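Local coordinates for epoxide hydrolase (Aspergillus niger, PDB 3G02), which probably hydrolyses epoxides to vicinal diols, here in an enantioselective variant obtained by directed evolution, at residues Asn218-Pro222 with Trp357-Thr361. The protein carries 9 engineered substitutions. Residues are numbered along the deposited sequence; the frame is centred on the assembly and turned at random.
Sequences NMSAP and WIATT. Engineered in segment 218-222: Asn218 (natural residue Ala), Ser220 (natural residue Arg). With FMT (formic acid), chain D.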
loop_
_atom_site.group_PDB
_atom_site.type_symbol
_atom_site.label_atom_id
_atom_site.label_comp_id
_atom_site.label_asym_id
_atom_site.label_seq_id
_atom_site.Cartn_x
_atom_site.Cartn_y
_atom_site.Cartn_z
ATOM N N ASN A 218 -6.957 20.066 2.863
ATOM C CA ASN A 218 -7.338 18.655 2.952
ATOM C C ASN A 218 -8.811 18.423 3.325
ATOM O O ASN A 218 -9.232 17.286 3.555
ATOM C CB ASN A 218 -6.418 17.954 3.965
ATOM C CG ASN A 218 -6.395 16.441 3.805
ATOM O OD1 ASN A 218 -6.291 15.705 4.792
ATOM N ND2 ASN A 218 -6.475 15.970 2.565
ATOM N N MET A 219 -9.590 19.501 3.364
ATOM C CA MET A 219 -10.992 19.449 3.794
ATOM C C MET A 219 -11.888 18.591 2.900
ATOM O O MET A 219 -11.605 18.390 1.717
ATOM C CB MET A 219 -11.570 20.867 3.856
ATOM C CG MET A 219 -11.853 21.473 2.476
ATOM S SD MET A 219 -12.492 23.148 2.519
ATOM C CE MET A 219 -14.127 22.877 3.209
ATOM N N SER A 220 -12.976 18.091 3.485
ATOM C CA SER A 220 -14.066 17.494 2.719
ATOM C C SER A 220 -15.183 18.530 2.556
ATOM O O SER A 220 -15.045 19.666 3.017
ATOM C CB SER A 220 -14.585 16.227 3.405
ATOM O OG SER A 220 -14.941 16.485 4.753
ATOM N N ALA A 221 -16.276 18.143 1.900
ATOM C CA ALA A 221 -17.407 19.048 1.668
ATOM C C ALA A 221 -17.942 19.655 2.969
ATOM O O ALA A 221 -18.161 18.930 3.943
ATOM C CB ALA A 221 -18.520 18.331 0.919
ATOM N N PRO A 222 -18.132 20.991 2.994
ATOM C CA PRO A 222 -18.658 21.658 4.186
ATOM C C PRO A 222 -20.142 21.346 4.404
ATOM O O PRO A 222 -20.958 21.597 3.512
ATOM C CB PRO A 222 -18.441 23.145 3.888
ATOM C CG PRO A 222 -18.406 23.240 2.408
ATOM C CD PRO A 222 -17.851 21.944 1.904
ATOM N N TRP A 357 -15.412 26.921 -0.558
ATOM C CA TRP A 357 -15.255 25.884 0.457
ATOM C C TRP A 357 -14.116 26.252 1.400
ATOM O O TRP A 357 -14.264 26.180 2.617
ATOM C CB TRP A 357 -14.982 24.532 -0.196
ATOM C CG TRP A 357 -16.196 23.845 -0.757
ATOM C CD1 TRP A 357 -17.400 24.414 -1.080
ATOM C CD2 TRP A 357 -16.305 22.460 -1.098
ATOM N NE1 TRP A 357 -18.256 23.460 -1.582
ATOM C CE2 TRP A 357 -17.608 22.252 -1.604
ATOM C CE3 TRP A 357 -15.431 21.366 -1.007
ATOM C CZ2 TRP A 357 -18.057 20.996 -2.025
ATOM C CZ3 TRP A 357 -15.877 20.117 -1.427
ATOM C CH2 TRP A 357 -17.179 19.944 -1.931
ATOM N N ILE A 358 -12.983 26.657 0.828
ATOM C CA ILE A 358 -11.820 27.077 1.608
ATOM C C ILE A 358 -12.165 28.254 2.534
ATOM O O ILE A 358 -11.694 28.323 3.670
ATOM C CB ILE A 358 -10.627 27.420 0.678
ATOM C CG1 ILE A 358 -10.210 26.175 -0.111
ATOM C CG2 ILE A 358 -9.447 27.982 1.472
ATOM C CD1 ILE A 358 -9.427 26.464 -1.369
ATOM N N ALA A 359 -13.017 29.153 2.041
ATOM C CA ALA A 359 -13.461 30.324 2.801
ATOM C C ALA A 359 -14.194 29.979 4.103
ATOM O O ALA A 359 -14.208 30.782 5.038
ATOM C CB ALA A 359 -14.325 31.219 1.924
ATOM N N THR A 360 -14.789 28.787 4.165
ATOM C CA THR A 360 -15.507 28.347 5.368
ATOM C C THR A 360 -14.556 27.905 6.480
ATOM O O THR A 360 -14.984 27.663 7.611
ATOM C CB THR A 360 -16.486 27.178 5.080
ATOM O OG1 THR A 360 -15.744 25.981 4.807
ATOM C CG2 THR A 360 -17.404 27.495 3.910
ATOM N N THR A 361 -13.269 27.796 6.150
ATOM C CA THR A 361 -12.280 27.217 7.059
ATOM C C THR A 361 -11.323 28.242 7.673
ATOM O O THR A 361 -10.446 27.890 8.468
ATOM C CB THR A 361 -11.456 26.111 6.361
ATOM O OG1 THR A 361 -10.494 26.707 5.484
ATOM C CG2 THR A 361 -12.355 25.178 5.568
HETATM C C FMT D . -5.240 22.037 5.731
HETATM O O1 FMT D . -5.161 21.106 4.930
HETATM O O2 FMT D . -6.240 22.744 5.860
#
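Pro222 sets the CD corner of its ring on the face of the Trp357 indole, the two side chains crossing at about a right angle: CD sits over the five-membered ring, 3.5 Å from the centroid and 13° off the normal, a close CH-pi contact. Its CG reaches past CD toward Trp357 CD1 and CG, while its CB faces Thr360 OG1. Ala221 continues along the same face, with CA above the six-membered ring and its methyl CB 3.5 Å from Trp357 CH2. The indole NE1 bonds to the carbonyl of Pro226, further along the same loop, which helps fix the ring's rotation.

Met219 enters beside this stack. From CB the chain runs extended through CG (chi2 -179°) to SD, 3.5 Å from Trp357 O and beside Thr361 CG2. A bend at chi3 (-69°) keeps the methyl CE against the same oxygen, at 3.4 Å, with Trp357 CB, Thr360 OG1 and Thr361 CG2 also around it.

That carbonyl already accepts from Thr360 N and from Thr360 OG1 (2.7 Å), the hydroxyl lying in the carbonyl plane; Thr361 grips Ile358 O in the same double fashion. Both threonine hydroxyls are thus turned back on carbonyls three residues earlier in the chain. In the alpha/beta hydrolase fold, away from the predicted catalytic residues, the loop leading from strand 209-214 toward helix 233-248 here packs on the connection between strands 340-345 and 362-369.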